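Local atomic coordinates of pseudoalteromonas arctica PAMC 21717 (Pseudoalteromonas arctica, PDB entry 5YL7), a protein that probably hydrolyses peptide bonds in proteins as a cold-active, calcium-binding serine protease of the subtilase family. Residues Y15-G19 with V224-G228; A83-C89 with G134-G138. One frame throughout, in Å; residues are numbered along the deposited sequence.

How the interactions relate
Two ways of pinning one loop to another appear in this single-chain subtilase. Interaction 2 is nested within interaction 1 along the sequence: 15-19 comes first, 83-89 and 134-138 follow, and 224-228 closes the larger loop. Their centres lie 33 Å apart and their nearest atoms about 24 Å, so they do not touch. What joins them is the central parallel sheet: 134-138 follows strand 126-131, next to one edge strand, whereas 224-228 continues strand 219-224, next to the other. Interaction 1 thus ties the N-terminal region to the turn leaving strand 219-224 by a charge pair and a water; interaction 2 adds a covalent bond at the surface.

Interaction 1 of 2, residues Y15-G19 with V224-G228; sequences YEQAG and VGRNG
E16 and R226 meet in a side-on, two-pronged salt bridge, one guanidinium N-H to each carboxylate oxygen. R226 NE donates to E16 OE1 at 2.9 Å, while R226 NH2 reaches E16 OE2 at the same 2.9 Å along a nearly straight bond. Both oxygens lie close to the guanidinium plane and are met on their syn sides, but 28° and 35° out of the carboxylate plane, so the two flat groups are twisted. The arginine gets there fully stretched: CG stands anti to the backbone N (chi1 -171°), the chain extended to NE. One water donates to E16 OE1 and R226 O and accepts from G19 N (2.8 Å), bridging the two backbones and leaving E16 OE1 held twice. Beside the bridge, A18 CB rests 3.6 Å from R226 O, and A18 O receives a CA-H...O contact from G228 CA at 3.4 Å. G19 O is buried here with no hydrogen-bond partner in the model. R226 NH1 has a second acid, E256, and A18 O also accepts from R315. The G225-G228 type I turn follows strand 219-224, whose V224 is hydrogen-bonded through its backbone to A244 of edge strand 242-245, while 15-19 links helix 12-15 to helix 23-27.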
ATOM      1  N   TYR A  15      16.309  -2.049  -4.709  1.00  7.42           N
ATOM      2  CA  TYR A  15      17.464  -2.005  -5.638  1.00  8.19           C
ATOM      3  C   TYR A  15      18.172  -3.328  -5.842  1.00  8.93           C
ATOM      4  O   TYR A  15      18.979  -3.358  -6.827  1.00  9.69           O
ATOM      5  CB  TYR A  15      18.527  -1.013  -5.104  1.00  8.23           C
ATOM      6  CG  TYR A  15      19.238  -1.441  -3.871  1.00  8.72           C
ATOM      7  CD1 TYR A  15      20.397  -2.186  -3.946  1.00 10.10           C
ATOM      8  CD2 TYR A  15      18.820  -1.101  -2.593  1.00  8.75           C
ATOM      9  CE1 TYR A  15      21.073  -2.585  -2.899  1.00  9.80           C
ATOM     10  CE2 TYR A  15      19.417  -1.501  -1.463  1.00  8.53           C
ATOM     11  CZ  TYR A  15      20.629  -2.308  -1.583  1.00  9.42           C
ATOM     12  OH  TYR A  15      21.267  -2.784  -0.513  1.00 10.66           O
ATOM     13  N   GLU A  16      18.038  -4.343  -5.045  1.00  7.81           N
ATOM     14  CA  GLU A  16      18.845  -5.613  -5.321  1.00  6.94           C
ATOM     15  C   GLU A  16      18.307  -6.282  -6.565  1.00  8.53           C
ATOM     16  O   GLU A  16      17.144  -6.224  -6.932  1.00  8.58           O
ATOM     17  CB  GLU A  16      18.738  -6.553  -4.160  1.00  8.02           C
ATOM     18  CG  GLU A  16      19.593  -6.188  -3.041  1.00  8.81           C
ATOM     19  CD  GLU A  16      19.720  -7.230  -1.967  1.00  9.88           C
ATOM     20  OE1 GLU A  16      18.960  -8.204  -1.911  1.00  8.72           O
ATOM     21  OE2 GLU A  16      20.600  -7.072  -1.070  1.00 11.94           O
ATOM     22  N   GLN A  17      19.224  -7.001  -7.287  1.00  9.42           N
ATOM     23  CA  GLN A  17      18.822  -7.607  -8.544  1.00 10.03           C
ATOM     24  C   GLN A  17      17.776  -8.722  -8.389  1.00  8.69           C
ATOM     25  O   GLN A  17      16.895  -8.832  -9.202  1.00 10.34           O
ATOM     26  CB  GLN A  17      20.113  -8.164  -9.260  1.00 12.69           C
ATOM     27  CG  GLN A  17      21.024  -7.022  -9.755  1.00 18.88           C
ATOM     28  CD  GLN A  17      20.329  -6.089 -10.710  1.00 27.74           C
ATOM     29  OE1 GLN A  17      19.741  -6.560 -11.706  1.00 31.89           O
ATOM     30  NE2 GLN A  17      20.350  -4.764 -10.414  1.00 23.89           N
ATOM     31  N   ALA A  18      17.900  -9.540  -7.401  1.00  7.93           N
ATOM     32  CA  ALA A  18      16.995 -10.688  -7.313  1.00  7.55           C
ATOM     33  C   ALA A  18      15.575 -10.268  -6.965  1.00  7.63           C
ATOM     34  O   ALA A  18      14.631 -10.700  -7.688  1.00  7.95           O
ATOM     35  CB  ALA A  18      17.505 -11.737  -6.341  1.00  9.48           C
ATOM     36  N   GLY A  19      15.382  -9.525  -5.905  1.00  7.58           N
ATOM     37  CA  GLY A  19      14.032  -9.234  -5.401  1.00  7.70           C
ATOM     38  C   GLY A  19      13.668  -7.758  -5.402  1.00  7.36           C
ATOM     39  O   GLY A  19      12.539  -7.449  -4.957  1.00  8.33           O
ATOM     40  N   VAL A 224       6.884 -11.293  -3.574  1.00  4.62           N
ATOM     41  CA  VAL A 224       8.146 -12.021  -3.600  1.00  4.57           C
ATOM     42  C   VAL A 224       8.957 -11.681  -2.406  1.00  4.93           C
ATOM     43  O   VAL A 224       8.917 -10.593  -1.812  1.00  5.22           O
ATOM     44  CB  VAL A 224       8.947 -11.867  -4.880  1.00  5.60           C
ATOM     45  CG1 VAL A 224       8.173 -12.408  -6.083  1.00  6.39           C
ATOM     46  CG2 VAL A 224       9.376 -10.437  -5.115  1.00  6.00           C
ATOM     47  N   GLY A 225       9.827 -12.628  -2.027  1.00  5.01           N
ATOM     48  CA  GLY A 225      10.893 -12.373  -1.036  1.00  5.54           C
ATOM     49  C   GLY A 225      12.117 -11.856  -1.678  1.00  5.29           C
ATOM     50  O   GLY A 225      12.238 -11.651  -2.884  1.00  5.89           O
ATOM     51  N   ARG A 226      13.179 -11.750  -0.868  1.00  5.58           N
ATOM     52  CA  ARG A 226      14.479 -11.292  -1.282  1.00  6.74           C
ATOM     53  C   ARG A 226      15.146 -12.203  -2.307  1.00  6.31           C
ATOM     54  O   ARG A 226      16.003 -11.740  -3.039  1.00  7.03           O
ATOM     55  CB  ARG A 226      15.336 -11.047  -0.014  1.00  6.60           C
ATOM     56  CG  ARG A 226      16.650 -10.350  -0.293  1.00  6.96           C
ATOM     57  CD  ARG A 226      17.258  -9.912   1.029  1.00  8.71           C
ATOM     58  NE  ARG A 226      18.436  -9.079   0.854  1.00  8.98           N
ATOM     59  CZ  ARG A 226      19.019  -8.494   1.916  1.00 11.77           C
ATOM     60  NH1 ARG A 226      18.594  -8.715   3.139  1.00 12.23           N
ATOM     61  NH2 ARG A 226      19.926  -7.583   1.666  1.00 13.86           N
ATOM     62  N   ASN A 227      14.716 -13.443  -2.401  1.00  6.69           N
ATOM     63  CA  ASN A 227      15.175 -14.321  -3.444  1.00  7.18           C
ATOM     64  C   ASN A 227      14.533 -14.080  -4.798  1.00  7.27           C
ATOM     65  O   ASN A 227      14.933 -14.675  -5.785  1.00  7.48           O
ATOM     66  CB  ASN A 227      14.987 -15.832  -3.076  1.00  8.02           C
ATOM     67  CG  ASN A 227      13.526 -16.218  -2.907  1.00  8.63           C
ATOM     68  OD1 ASN A 227      12.639 -15.352  -2.794  1.00  8.82           O
ATOM     69  ND2 ASN A 227      13.219 -17.486  -3.033  1.00 11.99           N
ATOM     70  N   GLY A 228      13.499 -13.224  -4.876  1.00  6.34           N
ATOM     71  CA  GLY A 228      12.774 -13.061  -6.124  1.00  6.68           C
ATOM     72  C   GLY A 228      11.818 -14.202  -6.466  1.00  6.66           C
ATOM     73  O   GLY A 228      11.355 -14.214  -7.621  1.00  8.25           O
TER
HETATM   74  O   HOH W   1      16.959  -9.180  -3.579  1.00  9.74           O

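Interaction 2 of 2, residues A83-C89 with G134-G138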
ATOM      1  N   ALA A  83      -4.205  -1.873  18.626  1.00  6.79           N
ATOM      2  CA  ALA A  83      -4.000  -2.929  19.597  1.00  7.13           C
ATOM      3  C   ALA A  83      -5.318  -3.406  20.147  1.00  7.45           C
ATOM      4  O   ALA A  83      -6.224  -2.648  20.401  1.00  8.61           O
ATOM      5  CB  ALA A  83      -3.133  -2.469  20.796  1.00  6.64           C
ATOM      6  N   VAL A  84      -5.342  -4.741  20.365  1.00  7.81           N
ATOM      7  CA  VAL A  84      -6.539  -5.400  20.944  1.00  9.47           C
ATOM      8  C   VAL A  84      -6.094  -6.341  22.093  1.00 10.26           C
ATOM      9  O   VAL A  84      -5.116  -7.015  22.017  1.00 10.71           O
ATOM     10  CB  VAL A  84      -7.375  -6.125  19.856  1.00 10.37           C
ATOM     11  CG1 VAL A  84      -8.120  -5.137  19.015  1.00 10.42           C
ATOM     12  CG2 VAL A  84      -6.555  -7.066  19.087  1.00 10.83           C
ATOM     13  N   ALA A  85      -7.032  -6.445  23.011  1.00 11.39           N
ATOM     14  CA  ALA A  85      -6.871  -7.433  24.134  1.00 13.95           C
ATOM     15  C   ALA A  85      -7.348  -8.763  23.673  1.00 15.11           C
ATOM     16  O   ALA A  85      -8.100  -8.851  22.676  1.00 14.48           O
ATOM     17  CB  ALA A  85      -7.693  -6.947  25.257  1.00 14.98           C
ATOM     18  N   ALA A  86      -6.955  -9.818  24.420  1.00 16.87           N
ATOM     19  CA  ALA A  86      -7.449 -11.159  24.104  1.00 17.74           C
ATOM     20  C   ALA A  86      -8.988 -11.212  24.065  1.00 17.06           C
ATOM     21  O   ALA A  86      -9.653 -10.532  24.851  1.00 16.89           O
ATOM     22  CB  ALA A  86      -7.005 -12.138  25.208  1.00 18.86           C
ATOM     23  N   ASN A  87      -9.479 -11.810  22.996  1.00 17.32           N
ATOM     24  CA  ASN A  87     -10.951 -11.939  22.792  1.00 18.14           C
ATOM     25  C   ASN A  87     -11.738 -10.686  22.556  1.00 19.52           C
ATOM     26  O   ASN A  87     -12.944 -10.714  22.334  1.00 19.44           O
ATOM     27  CB  ASN A  87     -11.626 -12.672  23.991  1.00 19.65           C
ATOM     28  CG  ASN A  87     -10.994 -13.970  24.273  1.00 24.29           C
ATOM     29  OD1 ASN A  87     -10.769 -14.718  23.358  1.00 21.73           O
ATOM     30  ND2 ASN A  87     -10.570 -14.189  25.520  1.00 28.01           N
ATOM     31  N   GLU A  88     -11.033  -9.544  22.314  1.00 14.57           N
ATOM     32  CA  GLU A  88     -11.733  -8.339  22.000  1.00 16.13           C
ATOM     33  C   GLU A  88     -12.401  -8.451  20.639  1.00 15.46           C
ATOM     34  O   GLU A  88     -13.424  -7.747  20.421  1.00 19.72           O
ATOM     35  CB  GLU A  88     -10.794  -7.090  22.080  1.00 17.74           C
ATOM     36  CG  GLU A  88     -11.485  -5.800  22.117  1.00 19.29           C
ATOM     37  CD  GLU A  88     -10.566  -4.678  22.680  1.00 18.38           C
ATOM     38  OE1 GLU A  88      -9.331  -4.829  22.850  1.00 17.02           O
ATOM     39  OE2 GLU A  88     -11.155  -3.610  22.973  1.00 21.95           O
ATOM     40  N   CYS A  89     -11.892  -9.200  19.728  1.00 14.33           N
ATOM     41  CA  CYS A  89     -12.395  -9.301  18.354  1.00 16.60           C
ATOM     42  C   CYS A  89     -13.165 -10.646  18.144  1.00 20.70           C
ATOM     43  O   CYS A  89     -13.419 -11.045  17.007  1.00 22.61           O
ATOM     44  CB  CYS A  89     -11.242  -9.234  17.419  1.00 14.45           C
ATOM     45  SG  CYS A  89     -10.229  -7.732  17.562  1.00 15.07           S
ATOM     46  N   GLY A 134      -9.412  -0.096  11.987  1.00  6.83           N
ATOM     47  CA  GLY A 134      -9.122   0.122  13.395  1.00  6.84           C
ATOM     48  C   GLY A 134      -9.032  -1.128  14.164  1.00  6.79           C
ATOM     49  O   GLY A 134      -8.540  -2.168  13.697  1.00  7.03           O
ATOM     50  N   LYS A 135      -9.492  -1.070  15.428  1.00  7.20           N
ATOM     51  CA  LYS A 135      -9.408  -2.298  16.253  1.00  8.60           C
ATOM     52  C   LYS A 135     -10.282  -3.408  15.679  1.00  7.99           C
ATOM     53  O   LYS A 135     -11.491  -3.130  15.442  1.00 10.50           O
ATOM     54  CB  LYS A 135      -9.890  -1.994  17.656  1.00  9.29           C
ATOM     55  CG  LYS A 135      -8.930  -1.093  18.442  1.00  9.20           C
ATOM     56  CD  LYS A 135      -9.530  -0.609  19.746  1.00 11.62           C
ATOM     57  CE  LYS A 135      -9.631  -1.713  20.726  1.00 13.89           C
ATOM     58  NZ  LYS A 135     -10.141  -1.223  22.080  1.00 15.57           N
ATOM     59  N   CYS A 136      -9.690  -4.529  15.421  1.00  9.24           N
ATOM     60  CA  CYS A 136     -10.397  -5.731  14.867  1.00 10.66           C
ATOM     61  C   CYS A 136     -10.588  -5.594  13.376  1.00 12.76           C
ATOM     62  O   CYS A 136     -11.152  -6.571  12.761  1.00 16.10           O
ATOM     63  CB  CYS A 136     -11.755  -6.023  15.532  1.00 11.86           C
ATOM     64  SG  CYS A 136     -11.603  -6.183  17.312  1.00 14.62           S
ATOM     65  N   GLY A 137     -10.059  -4.593  12.679  1.00  9.35           N
ATOM     66  CA  GLY A 137     -10.152  -4.505  11.232  1.00 10.13           C
ATOM     67  C   GLY A 137     -11.041  -3.381  10.833  1.00  9.58           C
ATOM     68  O   GLY A 137     -11.102  -2.325  11.415  1.00  8.97           O
ATOM     69  N   GLY A 138     -11.744  -3.548   9.663  1.00  9.76           N
ATOM     70  CA  GLY A 138     -12.619  -2.562   9.094  1.00  9.70           C
ATOM     71  C   GLY A 138     -13.870  -3.120   8.438  1.00 10.32           C
ATOM     72  O   GLY A 138     -13.885  -4.289   8.130  1.00 13.43           O
TER
HETATM   73  O   HOH W   2      -7.817  -2.931  23.956  1.00 30.87           O
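C89 and C136 approach to 5.4 Å between their CA atoms where two type II turns, A85-E88 and G134-G137, come together, with C89 just beyond the first and C136 at the third position of the second. Their disulfide joins C89 SG to C136 SG at 2.1 Å with a chi3 of -83°, near the preferred right angle. V84 lies against this bridge, its CG1 4.0 Å from C136 SG and 3.9 Å from K135 CB. The second link is ionic: K135 NZ donates to E88 OE2 at 2.7 Å, approaching from above the carboxylate, 42° out of its plane. A bend in the lysine chain at chi3 (71°) carries CE past A83 O, 3.5 Å away, on its way to the acid. E88 OE1 is held separately: A85 N donates to it at 2.8 Å in an almost straight bond along the C-O axis, and a water donates as well. Two bonds to OE1 and one to OE2 thus fix how the carboxylate is turned. The N92 side-chain amide hydrogen-bonds to C89 N and A85 O, and K135 pairs through its backbone with V66. G138 hydrogen-bonds through its backbone to the bound peptide. Segment 83-89 belongs to the long loop between helix 64-67 and helix 100-109, while 134-138 connects strand 126-131 to helix 140-150, on the way to parallel strand 167-170.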